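Long-range contacts in GH18329p (Drosophila melanogaster, PDB 5YGB), which takes part in piRNA metabolism that represses transposable elements in the germline, binding the N-terminus of Piwi through the Tudor domain contained in this fragment: residues K170-A175 and T187-V192; C126-V131 and N204-M209; S10-P15 and A148-L153; W159-A164 and F195-N200; K3-Y8 and V20-P25. The protein carries 1 engineered substitution. One frame throughout, in Å; residues are numbered along the deposited sequence.

Contact 1: residues K170-A175 and T187-V192; sequences KERPRA and TPLPGV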
# COMPACT_ATOMS: atom_id res chain seq x y z
N LYS A 170 12.29 11.99 -4.63
CA LYS A 170 13.25 12.06 -3.53
C LYS A 170 13.89 10.70 -3.34
O LYS A 170 13.25 9.66 -3.51
CB LYS A 170 12.59 12.54 -2.23
CG LYS A 170 11.89 11.46 -1.42
CD LYS A 170 11.73 11.86 0.04
CE LYS A 170 10.73 12.99 0.21
NZ LYS A 170 10.36 13.23 1.64
N GLU A 171 15.17 10.70 -3.02
CA GLU A 171 15.89 9.48 -2.74
C GLU A 171 15.31 8.86 -1.49
O GLU A 171 15.10 9.54 -0.49
CB GLU A 171 17.38 9.76 -2.57
CG GLU A 171 18.28 8.64 -3.03
CD GLU A 171 19.73 8.90 -2.69
OE1 GLU A 171 20.00 9.76 -1.83
OE2 GLU A 171 20.60 8.25 -3.30
N ARG A 172 15.03 7.56 -1.54
CA ARG A 172 14.56 6.86 -0.36
C ARG A 172 15.64 6.87 0.71
O ARG A 172 16.80 6.61 0.43
CB ARG A 172 14.18 5.42 -0.70
CG ARG A 172 12.74 5.25 -1.10
CD ARG A 172 12.34 3.78 -1.12
NE ARG A 172 10.92 3.60 -1.39
CZ ARG A 172 10.38 3.51 -2.60
NH1 ARG A 172 11.15 3.59 -3.67
NH2 ARG A 172 9.08 3.34 -2.74
N PRO A 173 15.24 7.19 1.95
CA PRO A 173 16.17 7.15 3.08
C PRO A 173 16.52 5.71 3.43
O PRO A 173 15.94 4.77 2.89
CB PRO A 173 15.37 7.81 4.21
CG PRO A 173 13.95 7.54 3.85
CD PRO A 173 13.89 7.61 2.36
N ARG A 174 17.49 5.53 4.33
CA ARG A 174 17.81 4.20 4.81
C ARG A 174 16.63 3.70 5.65
O ARG A 174 16.14 4.42 6.52
CB ARG A 174 19.10 4.21 5.62
CG ARG A 174 19.53 2.85 6.11
CD ARG A 174 20.86 2.91 6.84
NE ARG A 174 20.78 3.70 8.06
CZ ARG A 174 20.34 3.22 9.23
NH1 ARG A 174 19.95 1.95 9.32
NH2 ARG A 174 20.30 4.00 10.29
N ALA A 175 16.17 2.49 5.37
CA ALA A 175 15.02 1.94 6.08
C ALA A 175 15.39 1.54 7.51
O ALA A 175 16.49 1.07 7.76
CB ALA A 175 14.45 0.75 5.32
N THR A 187 16.55 4.34 -4.10
CA THR A 187 15.54 4.28 -5.16
C THR A 187 14.67 5.54 -5.12
O THR A 187 14.56 6.19 -4.09
CB THR A 187 14.67 3.02 -5.02
OG1 THR A 187 14.02 3.02 -3.74
CG2 THR A 187 15.52 1.77 -5.16
N PRO A 188 14.05 5.89 -6.26
CA PRO A 188 13.30 7.16 -6.31
C PRO A 188 11.86 7.04 -5.82
O PRO A 188 11.08 6.22 -6.32
CB PRO A 188 13.36 7.52 -7.80
CG PRO A 188 13.42 6.22 -8.49
CD PRO A 188 14.14 5.26 -7.59
N LEU A 189 11.51 7.86 -4.84
CA LEU A 189 10.15 7.98 -4.35
C LEU A 189 9.45 9.14 -5.06
O LEU A 189 9.94 10.26 -5.01
CB LEU A 189 10.17 8.20 -2.84
CG LEU A 189 8.89 8.16 -2.02
CD1 LEU A 189 8.30 6.77 -2.06
CD2 LEU A 189 9.20 8.57 -0.60
N PRO A 190 8.34 8.88 -5.77
CA PRO A 190 7.66 9.98 -6.46
C PRO A 190 6.96 10.94 -5.51
O PRO A 190 6.29 10.50 -4.57
CB PRO A 190 6.62 9.29 -7.35
CG PRO A 190 6.95 7.83 -7.31
CD PRO A 190 7.70 7.58 -6.04
N GLY A 191 7.12 12.24 -5.76
CA GLY A 191 6.41 13.28 -5.03
C GLY A 191 5.30 13.79 -5.90
O GLY A 191 5.53 14.19 -7.05
N VAL A 192 4.08 13.76 -5.38
CA VAL A 192 2.91 14.08 -6.18
C VAL A 192 2.12 15.26 -5.65
O VAL A 192 2.15 15.58 -4.46
CB VAL A 192 1.93 12.87 -6.28
CG1 VAL A 192 2.60 11.71 -7.02
CG2 VAL A 192 1.43 12.42 -4.90
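T187 meets R172 twice, through its backbone and through its hydroxyl. R172 N donates to T187 O at 2.9 Å, nearly along the C=O axis, while the guanidinium of the same arginine reaches the side chain: R172 NH1 donates to T187 OG1, also at 2.9 Å, with the oxygen 19° out of the guanidinium plane. A chi1 of 59° sets T187 OG1 between its own backbone N and carbonyl carbon, and the hydroxyl is also hydrogen-bonded to K184 O, so that the connection before the strand is tied to the same atom. P188 follows as the non-hydrogen-bonded partner of E171; its missing N-H costs no bond between the two strands at this position. The side chains of E171 and P188 share one face, and both are exposed. L189 then forms the antiparallel hydrogen-bonded pair with K170, L189 N to K170 O at 2.8 Å and K170 N to L189 O at 2.9 Å. On the face opposite E171 and P188, the side chains of K170 and L189 run side by side, with K170 CG 3.9 Å from L189 CB. L189 CD1 lies 3.5 Å above the plane of the R172 guanidinium, offset toward its rim. The other end of that group, NH2, makes a salt bridge to E125. The hairpin of strands 162-171 and 188-195 belongs to the SN-like part of the extended Tudor domain; beyond L189, its second strand runs parallel to strand 124-128, where F127 offers its ring to K170 in a cation-pi contact.

Contact 2: residues C126-V131 and N204-M209; sequences CFLANV and NIADLM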
# COMPACT_ATOMS: atom_id res chain seq x y z
N CYS A 126 4.28 6.90 -2.51
CA CYS A 126 4.48 8.31 -2.87
C CYS A 126 4.62 9.14 -1.63
O CYS A 126 4.31 8.70 -0.52
CB CYS A 126 3.30 8.87 -3.67
SG CYS A 126 2.88 8.06 -5.21
N PHE A 127 5.07 10.38 -1.81
CA PHE A 127 4.90 11.41 -0.80
C PHE A 127 4.16 12.61 -1.40
O PHE A 127 4.13 12.78 -2.62
CB PHE A 127 6.26 11.82 -0.19
CG PHE A 127 7.18 12.59 -1.12
CD1 PHE A 127 7.99 11.92 -2.03
CD2 PHE A 127 7.28 13.97 -1.04
CE1 PHE A 127 8.86 12.62 -2.87
CE2 PHE A 127 8.15 14.67 -1.87
CZ PHE A 127 8.94 13.98 -2.78
N LEU A 128 3.55 13.41 -0.54
CA LEU A 128 2.87 14.62 -0.99
C LEU A 128 3.91 15.71 -1.17
O LEU A 128 4.58 16.07 -0.21
CB LEU A 128 1.79 15.06 0.00
CG LEU A 128 0.82 16.14 -0.47
CD1 LEU A 128 -0.04 15.60 -1.61
CD2 LEU A 128 -0.04 16.62 0.70
N ALA A 129 4.06 16.21 -2.39
CA ALA A 129 5.08 17.23 -2.66
C ALA A 129 4.79 18.55 -1.96
O ALA A 129 3.64 18.91 -1.70
CB ALA A 129 5.20 17.45 -4.15
N ASN A 130 5.87 19.26 -1.64
CA ASN A 130 5.83 20.66 -1.19
C ASN A 130 5.20 20.89 0.19
O ASN A 130 4.74 22.00 0.48
CB ASN A 130 5.11 21.52 -2.23
CG ASN A 130 5.77 21.44 -3.61
OD1 ASN A 130 6.99 21.56 -3.73
ND2 ASN A 130 4.96 21.23 -4.64
N VAL A 131 5.20 19.86 1.03
CA VAL A 131 4.77 20.00 2.42
C VAL A 131 5.76 19.40 3.41
O VAL A 131 6.55 18.50 3.08
CB VAL A 131 3.39 19.34 2.69
CG1 VAL A 131 2.32 19.92 1.78
CG2 VAL A 131 3.48 17.82 2.54
N ASN A 204 -5.31 22.33 -4.30
CA ASN A 204 -4.95 20.92 -4.17
C ASN A 204 -4.78 20.55 -2.70
O ASN A 204 -4.88 21.42 -1.82
CB ASN A 204 -3.70 20.60 -5.00
CG ASN A 204 -2.46 21.33 -4.53
OD1 ASN A 204 -2.22 21.48 -3.34
ND2 ASN A 204 -1.65 21.79 -5.48
N ILE A 205 -4.54 19.28 -2.42
CA ILE A 205 -4.58 18.79 -1.05
C ILE A 205 -3.43 19.37 -0.21
O ILE A 205 -3.63 19.70 0.96
CB ILE A 205 -4.60 17.24 -1.03
CG1 ILE A 205 -5.99 16.77 -1.46
CG2 ILE A 205 -4.24 16.69 0.35
CD1 ILE A 205 -6.18 15.27 -1.48
N ALA A 206 -2.25 19.54 -0.80
CA ALA A 206 -1.14 20.20 -0.11
C ALA A 206 -1.53 21.61 0.33
O ALA A 206 -1.27 22.01 1.47
CB ALA A 206 0.09 20.27 -1.01
N ASP A 207 -2.17 22.36 -0.56
CA ASP A 207 -2.54 23.73 -0.23
C ASP A 207 -3.67 23.77 0.79
O ASP A 207 -3.70 24.68 1.63
CB ASP A 207 -2.90 24.50 -1.50
CG ASP A 207 -1.67 24.87 -2.32
OD1 ASP A 207 -0.57 24.92 -1.74
OD2 ASP A 207 -1.80 25.10 -3.54
N LEU A 208 -4.59 22.82 0.73
CA LEU A 208 -5.61 22.71 1.77
C LEU A 208 -4.98 22.43 3.14
O LEU A 208 -5.35 23.05 4.13
CB LEU A 208 -6.62 21.62 1.42
CG LEU A 208 -7.57 21.96 0.27
CD1 LEU A 208 -8.37 20.72 -0.13
CD2 LEU A 208 -8.52 23.09 0.67
N MET A 209 -4.02 21.52 3.19
CA MET A 209 -3.39 21.21 4.46
C MET A 209 -2.59 22.39 5.01
O MET A 209 -2.65 22.66 6.21
CB MET A 209 -2.50 19.98 4.34
CG MET A 209 -3.29 18.71 4.07
SD MET A 209 -2.29 17.22 4.21
CE MET A 209 -1.87 17.22 5.96
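L128 and V131 face A206 where the end of strand 124-128 and the loop after it come up against helix 205-211; the axes of residues 126-128 and 205-209 pass 11.1 Å apart, their directions 46° from parallel. This is a helix packed against the end of a strand and the loop that follows, in the SN-like, OB-type subdomain of the extended Tudor fold. The closest backbone approach lies past the strand, between V131 and A206, whose CA atoms are 6.4 Å apart. The small side chain of A206 allows this nearness: V131 CG1 rests against A206 CB at 3.6 Å, and A129 O lies 3.9 Å from the same methyl. L128 contributes one branch. Its CG stands anti to the backbone N (chi1 -169°), and from it CD2 rests on the first turn of the helix, 3.8 Å from A206 CA and 4.2 Å from I205 CG2. The contact is apolar and buried, without a hydrogen bond across it. F150 of helix 144-154 also touches L128, and L153 touches I205, so a second helix closes the same region. The start of helix 205-211 is fixed locally by N204, the N-cap residue, whose OD1 accepts from D207 N at 2.9 Å with an N-H...O angle of 159°.

Contact 3: residues S10-P15 and A148-L153; sequences SAVASP and AKFEEL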
# COMPACT_ATOMS: atom_id res chain seq x y z
N SER A 10 -4.80 4.15 -1.59
CA SER A 10 -5.21 2.84 -1.08
C SER A 10 -4.72 2.57 0.34
O SER A 10 -5.29 1.74 1.04
CB SER A 10 -4.72 1.72 -2.01
OG SER A 10 -3.34 1.86 -2.33
N ALA A 11 -3.65 3.25 0.77
CA ALA A 11 -3.14 3.10 2.12
C ALA A 11 -2.38 4.36 2.49
O ALA A 11 -1.77 4.99 1.62
CB ALA A 11 -2.25 1.85 2.25
N VAL A 12 -2.39 4.70 3.77
CA VAL A 12 -1.69 5.87 4.28
C VAL A 12 -0.92 5.56 5.55
O VAL A 12 -1.48 5.01 6.50
CB VAL A 12 -2.67 7.02 4.60
CG1 VAL A 12 -1.97 8.14 5.37
CG2 VAL A 12 -3.34 7.55 3.33
N ALA A 13 0.36 5.91 5.56
CA ALA A 13 1.11 6.02 6.82
C ALA A 13 1.14 7.48 7.27
O ALA A 13 0.90 7.79 8.43
CB ALA A 13 2.51 5.48 6.65
N SER A 14 1.45 8.38 6.34
CA SER A 14 1.48 9.81 6.63
C SER A 14 1.38 10.57 5.31
O SER A 14 1.39 9.95 4.25
CB SER A 14 2.77 10.18 7.37
OG SER A 14 3.83 10.43 6.46
N PRO A 15 1.27 11.92 5.36
CA PRO A 15 1.27 12.66 4.09
C PRO A 15 2.54 12.46 3.27
O PRO A 15 2.52 12.71 2.07
CB PRO A 15 1.13 14.12 4.53
CG PRO A 15 0.45 14.05 5.86
CD PRO A 15 1.01 12.82 6.51
N ALA A 148 -4.63 12.28 10.18
CA ALA A 148 -6.08 12.13 10.08
C ALA A 148 -6.68 13.03 9.00
O ALA A 148 -7.53 12.59 8.22
CB ALA A 148 -6.73 12.41 11.44
N LYS A 149 -6.24 14.28 8.95
CA LYS A 149 -6.76 15.19 7.94
C LYS A 149 -6.43 14.68 6.54
O LYS A 149 -7.27 14.74 5.64
CB LYS A 149 -6.20 16.60 8.14
CG LYS A 149 -6.71 17.62 7.13
CD LYS A 149 -8.21 17.79 7.22
CE LYS A 149 -8.70 18.89 6.28
NZ LYS A 149 -10.14 19.22 6.49
N PHE A 150 -5.22 14.17 6.36
CA PHE A 150 -4.83 13.64 5.06
C PHE A 150 -5.66 12.39 4.70
O PHE A 150 -6.08 12.22 3.55
CB PHE A 150 -3.32 13.33 5.04
CG PHE A 150 -2.82 12.87 3.71
CD1 PHE A 150 -2.71 13.76 2.65
CD2 PHE A 150 -2.47 11.54 3.50
CE1 PHE A 150 -2.24 13.34 1.40
CE2 PHE A 150 -2.01 11.11 2.26
CZ PHE A 150 -1.89 12.02 1.20
N GLU A 151 -5.90 11.52 5.67
CA GLU A 151 -6.77 10.37 5.46
C GLU A 151 -8.17 10.81 5.05
O GLU A 151 -8.78 10.20 4.17
CB GLU A 151 -6.83 9.50 6.72
CG GLU A 151 -5.52 8.76 6.98
CD GLU A 151 -5.50 8.03 8.31
OE1 GLU A 151 -6.13 8.52 9.27
OE2 GLU A 151 -4.85 6.97 8.39
N GLU A 152 -8.67 11.86 5.69
CA GLU A 152 -9.99 12.40 5.37
C GLU A 152 -10.06 12.99 3.96
O GLU A 152 -11.00 12.71 3.21
CB GLU A 152 -10.38 13.48 6.38
CG GLU A 152 -10.62 12.98 7.79
CD GLU A 152 -10.96 14.10 8.77
OE1 GLU A 152 -10.05 14.55 9.50
OE2 GLU A 152 -12.12 14.54 8.79
N LEU A 153 -9.08 13.81 3.61
CA LEU A 153 -9.10 14.47 2.31
C LEU A 153 -8.94 13.46 1.17
O LEU A 153 -9.50 13.63 0.08
CB LEU A 153 -8.00 15.52 2.22
CG LEU A 153 -8.17 16.73 3.15
CD1 LEU A 153 -6.96 17.65 3.07
CD2 LEU A 153 -9.45 17.49 2.81
O HOH W 1 -2.84 5.56 8.93
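F150, V12 and P15 bury most of the surface here, the F150 ring lying against the chain between V12 and P15. Its CG is anti to the backbone N (chi1 -176°), directed off the helix toward segment 10-15. P15 lies over one face of the ring: P15 CA is 4.0 Å from the ring centroid and only 11° off the normal, a CH-pi contact made over the centre. The proline and F150 side chains run antiparallel past one another, P15 CG 3.9 Å from F150 CB. V12 comes instead from the edge, where V12 CG1 lies in the ring plane, 3.9 Å from F150 CD2, and V12 CG2 stands at the same distance from F150 CE2. Between V12 and P15 the chain turns a corner at A13, and A13 with S14 forms a classic beta bulge in the hairpin leading to strand 17-22; V12 and P15, on either side of this corner in sequence, meet the edge and the face of the one ring. This hairpin belongs to the SN-like sheet of the extended Tudor domain, against which helix 144-154 packs. F18 from the returning strand also meets the F150 ring, the planes at about 55°. Toward the polar side, E151 lays CG against V12 CG1 at 3.9 Å, and a water donates both to V12 O, at 2.8 Å, and to E151 OE2, at a short 2.5 Å.

Contact 4: residues W159-A164 and F195-N200; sequences WRKLIA and FDPADN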
# COMPACT_ATOMS: atom_id res chain seq x y z
N TRP A 159 -12.27 4.20 -2.32
CA TRP A 159 -12.48 4.36 -3.76
C TRP A 159 -12.85 5.78 -4.15
O TRP A 159 -13.72 6.00 -4.99
CB TRP A 159 -13.58 3.39 -4.25
CG TRP A 159 -13.39 1.97 -3.79
CD1 TRP A 159 -14.05 1.34 -2.76
CD2 TRP A 159 -12.47 1.03 -4.32
NE1 TRP A 159 -13.59 0.05 -2.64
CE2 TRP A 159 -12.62 -0.17 -3.58
CE3 TRP A 159 -11.53 1.07 -5.35
CZ2 TRP A 159 -11.86 -1.30 -3.84
CZ3 TRP A 159 -10.78 -0.06 -5.61
CH2 TRP A 159 -10.95 -1.23 -4.86
N ARG A 160 -12.17 6.76 -3.55
CA ARG A 160 -12.37 8.16 -3.93
C ARG A 160 -11.40 8.58 -5.01
O ARG A 160 -10.18 8.60 -4.80
CB ARG A 160 -12.21 9.08 -2.71
CG ARG A 160 -12.28 10.56 -3.10
CD ARG A 160 -12.43 11.46 -1.89
NE ARG A 160 -13.74 11.27 -1.27
CZ ARG A 160 -14.86 11.83 -1.71
NH1 ARG A 160 -14.84 12.63 -2.77
NH2 ARG A 160 -16.01 11.60 -1.09
N LYS A 161 -11.92 8.92 -6.19
CA LYS A 161 -11.04 9.36 -7.26
C LYS A 161 -10.34 10.68 -6.94
O LYS A 161 -10.98 11.65 -6.52
CB LYS A 161 -11.81 9.51 -8.57
CG LYS A 161 -11.00 10.25 -9.63
CD LYS A 161 -11.58 10.09 -11.02
CE LYS A 161 -12.92 10.74 -11.11
NZ LYS A 161 -13.48 10.53 -12.48
N LEU A 162 -9.03 10.69 -7.14
CA LEU A 162 -8.21 11.89 -7.06
C LEU A 162 -7.45 12.03 -8.37
O LEU A 162 -7.25 11.04 -9.08
CB LEU A 162 -7.23 11.83 -5.89
CG LEU A 162 -7.83 11.68 -4.50
CD1 LEU A 162 -6.71 11.56 -3.47
CD2 LEU A 162 -8.73 12.85 -4.16
N ILE A 163 -7.00 13.24 -8.67
CA ILE A 163 -6.11 13.49 -9.79
C ILE A 163 -4.71 13.73 -9.24
O ILE A 163 -4.51 14.65 -8.45
CB ILE A 163 -6.53 14.70 -10.64
CG1 ILE A 163 -7.97 14.55 -11.13
CG2 ILE A 163 -5.57 14.89 -11.81
CD1 ILE A 163 -8.22 13.27 -11.91
N ALA A 164 -3.76 12.88 -9.65
CA ALA A 164 -2.39 12.98 -9.18
C ALA A 164 -1.47 13.42 -10.30
O ALA A 164 -1.71 13.11 -11.47
CB ALA A 164 -1.92 11.64 -8.63
N PHE A 195 -5.33 16.34 -6.18
CA PHE A 195 -6.53 17.08 -5.89
C PHE A 195 -7.77 16.28 -6.17
O PHE A 195 -7.77 15.31 -6.94
CB PHE A 195 -6.55 18.41 -6.64
CG PHE A 195 -6.73 18.29 -8.10
CD1 PHE A 195 -8.00 18.29 -8.66
CD2 PHE A 195 -5.63 18.25 -8.95
CE1 PHE A 195 -8.16 18.21 -10.03
CE2 PHE A 195 -5.79 18.18 -10.32
CZ PHE A 195 -7.05 18.16 -10.86
N ASP A 196 -8.83 16.68 -5.50
CA ASP A 196 -10.11 16.01 -5.57
C ASP A 196 -10.99 16.75 -6.57
O ASP A 196 -11.38 17.89 -6.33
CB ASP A 196 -10.75 15.99 -4.17
CG ASP A 196 -12.03 15.21 -4.13
OD1 ASP A 196 -12.61 14.90 -5.20
OD2 ASP A 196 -12.49 14.92 -3.00
N PRO A 197 -11.30 16.11 -7.71
CA PRO A 197 -12.09 16.80 -8.75
C PRO A 197 -13.55 17.01 -8.40
O PRO A 197 -14.24 17.76 -9.11
CB PRO A 197 -11.95 15.86 -9.95
CG PRO A 197 -11.74 14.51 -9.34
CD PRO A 197 -10.90 14.76 -8.11
N ALA A 198 -14.02 16.35 -7.35
CA ALA A 198 -15.37 16.54 -6.85
C ALA A 198 -15.37 17.40 -5.58
O ALA A 198 -16.28 17.28 -4.77
CB ALA A 198 -16.04 15.18 -6.58
N ASP A 199 -14.39 18.29 -5.43
CA ASP A 199 -14.08 18.92 -4.13
C ASP A 199 -14.77 20.23 -3.71
O ASP A 199 -14.78 20.62 -2.54
CB ASP A 199 -12.60 19.20 -4.06
CG ASP A 199 -12.04 19.00 -2.71
OD1 ASP A 199 -12.86 18.84 -1.79
OD2 ASP A 199 -10.80 19.04 -2.53
N ASN A 200 -15.32 20.94 -4.68
CA ASN A 200 -15.74 22.34 -4.47
C ASN A 200 -14.61 23.33 -4.19
O ASN A 200 -14.86 24.47 -3.75
CB ASN A 200 -16.82 22.43 -3.37
CG ASN A 200 -18.00 21.58 -3.70
OD1 ASN A 200 -18.50 21.81 -4.78
ND2 ASN A 200 -18.37 20.48 -2.88
O HOH W 2 -13.43 12.51 -6.16
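I163 and F195 extend alongside each other in the same direction from an antiparallel hydrogen-bonded pair, with I163 N donating to F195 O at 2.8 Å and F195 N to I163 O at 2.9 Å. F195 CG lies between its backbone N and carbonyl carbon (chi1 70°), and the phenyl ring turns a face to the isoleucine: I163 CB is 3.7 Å from the F195 centroid, displaced toward the rim, a CH-pi contact. The D196 side chain crosses that of R160 at about a right angle, with guanidinium and carboxylate planes 53° apart, and the resulting salt bridge, R160 NH1 to D196 OD2 at 3.3 Å, is bent and weak. R160 NE has another acidic partner in E155. The second carboxylate oxygen, D196 OD1, accepts from A198 N at 3.0 Å, met from above the carboxylate plane; this Asx turn lies within the type I turn of D196-D199. A water donates to both K161 O and D196 OD1, bridging the two segments. L162 CD2 packs on D196 CB at 3.7 Å. Strand 162-171 is paired with the end of strand 188-195 on one flank and, through L162 and A164, with strand 5-12 on the other, within the SN-like sheet.

Contact 5: residues K3-Y8 and V20-P25; sequences KPMEVY and VQLIGP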
# COMPACT_ATOMS: atom_id res chain seq x y z
N LYS A 3 2.01 13.80 -17.24
CA LYS A 3 0.56 13.87 -17.37
C LYS A 3 -0.15 13.59 -16.05
O LYS A 3 0.31 12.75 -15.26
CB LYS A 3 0.07 12.88 -18.43
CG LYS A 3 0.57 13.14 -19.85
CD LYS A 3 -0.01 14.42 -20.43
CE LYS A 3 0.93 15.02 -21.46
NZ LYS A 3 0.57 16.42 -21.80
N PRO A 4 -1.27 14.27 -15.80
CA PRO A 4 -2.12 13.93 -14.65
C PRO A 4 -2.68 12.53 -14.81
O PRO A 4 -2.84 12.04 -15.93
CB PRO A 4 -3.23 14.98 -14.70
CG PRO A 4 -3.28 15.40 -16.15
CD PRO A 4 -1.84 15.37 -16.60
N MET A 5 -2.98 11.88 -13.69
CA MET A 5 -3.53 10.53 -13.72
C MET A 5 -4.59 10.38 -12.65
O MET A 5 -4.47 10.95 -11.56
CB MET A 5 -2.41 9.49 -13.54
CG MET A 5 -1.54 9.72 -12.32
SD MET A 5 0.01 8.77 -12.31
CE MET A 5 0.75 9.40 -10.79
N GLU A 6 -5.64 9.63 -12.97
CA GLU A 6 -6.69 9.33 -12.00
C GLU A 6 -6.21 8.23 -11.07
O GLU A 6 -5.73 7.20 -11.54
CB GLU A 6 -7.99 8.90 -12.69
CG GLU A 6 -8.58 9.94 -13.65
CD GLU A 6 -9.95 9.55 -14.16
OE1 GLU A 6 -10.21 8.34 -14.31
OE2 GLU A 6 -10.77 10.46 -14.40
N VAL A 7 -6.31 8.45 -9.77
CA VAL A 7 -5.83 7.47 -8.79
C VAL A 7 -6.77 7.31 -7.60
O VAL A 7 -7.62 8.17 -7.33
CB VAL A 7 -4.44 7.85 -8.22
CG1 VAL A 7 -3.40 8.02 -9.33
CG2 VAL A 7 -4.54 9.10 -7.33
N TYR A 8 -6.60 6.20 -6.90
CA TYR A 8 -7.12 6.04 -5.55
C TYR A 8 -5.95 6.05 -4.59
O TYR A 8 -4.92 5.45 -4.89
CB TYR A 8 -7.85 4.72 -5.36
CG TYR A 8 -9.03 4.45 -6.24
CD1 TYR A 8 -10.11 5.34 -6.29
CD2 TYR A 8 -9.10 3.29 -7.00
CE1 TYR A 8 -11.19 5.08 -7.08
CE2 TYR A 8 -10.20 3.02 -7.79
CZ TYR A 8 -11.24 3.93 -7.82
OH TYR A 8 -12.33 3.67 -8.62
N VAL A 20 -0.70 4.82 -3.85
CA VAL A 20 -1.77 5.05 -4.82
C VAL A 20 -1.89 3.91 -5.83
O VAL A 20 -0.91 3.19 -6.12
CB VAL A 20 -1.59 6.39 -5.59
CG1 VAL A 20 -1.47 7.55 -4.62
CG2 VAL A 20 -0.38 6.33 -6.49
N GLN A 21 -3.11 3.76 -6.34
CA GLN A 21 -3.45 2.83 -7.40
C GLN A 21 -3.97 3.63 -8.58
O GLN A 21 -4.69 4.60 -8.38
CB GLN A 21 -4.55 1.87 -6.95
CG GLN A 21 -4.20 1.03 -5.71
CD GLN A 21 -5.43 0.39 -5.11
OE1 GLN A 21 -6.53 0.94 -5.19
NE2 GLN A 21 -5.26 -0.77 -4.48
N LEU A 22 -3.65 3.20 -9.79
CA LEU A 22 -4.20 3.83 -10.98
C LEU A 22 -5.61 3.35 -11.27
O LEU A 22 -5.88 2.15 -11.25
CB LEU A 22 -3.34 3.54 -12.21
CG LEU A 22 -1.92 4.08 -12.18
CD1 LEU A 22 -1.22 3.66 -13.46
CD2 LEU A 22 -1.95 5.56 -12.07
N ILE A 23 -6.50 4.29 -11.56
CA ILE A 23 -7.86 3.99 -11.99
C ILE A 23 -7.90 3.68 -13.47
O ILE A 23 -7.30 4.38 -14.28
CB ILE A 23 -8.80 5.16 -11.69
CG1 ILE A 23 -8.84 5.42 -10.19
CG2 ILE A 23 -10.21 4.90 -12.24
CD1 ILE A 23 -9.66 6.63 -9.81
N GLY A 24 -8.64 2.64 -13.84
CA GLY A 24 -8.83 2.33 -15.24
C GLY A 24 -8.88 0.83 -15.44
O GLY A 24 -9.31 0.11 -14.54
N PRO A 25 -8.39 0.35 -16.59
CA PRO A 25 -8.43 -1.08 -16.85
C PRO A 25 -7.67 -1.85 -15.78
O PRO A 25 -8.05 -2.97 -15.46
CB PRO A 25 -7.75 -1.22 -18.21
CG PRO A 25 -7.82 0.13 -18.82
CD PRO A 25 -7.74 1.09 -17.68
O HOH W 3 -5.23 6.25 -14.09
O HOH W 4 -8.43 6.66 -15.70
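Y8 and I23 make the tight part of this contact: Y8 CG is anti to the carbonyl carbon (chi1 -60°), and the I23 side chain crosses that of Y8 at about a right angle and lies over the ring, with I23 CG1 3.6 Å from the centroid and 11° off its normal, a CH-pi contact. I23 CD1 reaches on toward the rim, 3.5 Å from Y8 CE1. Beside this, Y8 pairs with Q21 by two backbone hydrogen bonds, Y8 N to Q21 O and Q21 N to Y8 O, each 2.9 Å, and I23 N donates to E6 O at 3.0 Å. On the other face of the sheet V7 CG1 and M5 SD meet the same methyl, L22 CD2, at 4.0 and 3.8 Å. The solvent side lies around the E6 carboxylate, where two waters take over: one donates to E6 O and I23 O, the other to E6 OE1 and I23 O. G24 occupies the N-cap position before helix 25-41, at backbone angles that call for glycine. The two strands, with the axes of residues 5-8 and 20-22 running 129° apart, form the first hairpin of the extended Tudor domain; strand 162-171 pairs with strand 5-12 along its other edge, strand 124-128 with strand 17-22, and W159 sets its ring edge-to-face with Y8.

How the contacts relate
All five contacts reach one curled sheet, that of the SN-like part, while the strands between residues 60 and 111 form the separate Tudor barrel. Contacts 1 and 4 lie toward the two ends of the same strand pair, their centres 24 Å apart, contact 1 nested inside the loop closed by contact 4. Contacts 4 and 5, 11 Å apart, are joined by probable hydrogen bonds such as A164 N to M5 O at 2.8 Å. Contacts 2 and 3, also 11 Å apart, alternate along the chain and meet through L128 N and P15 O, 2.9 Å apart. Contact 1 reaches contact 2 where V192 N approaches F127 O at 2.9 Å, linking strands 188-195 and 124-128.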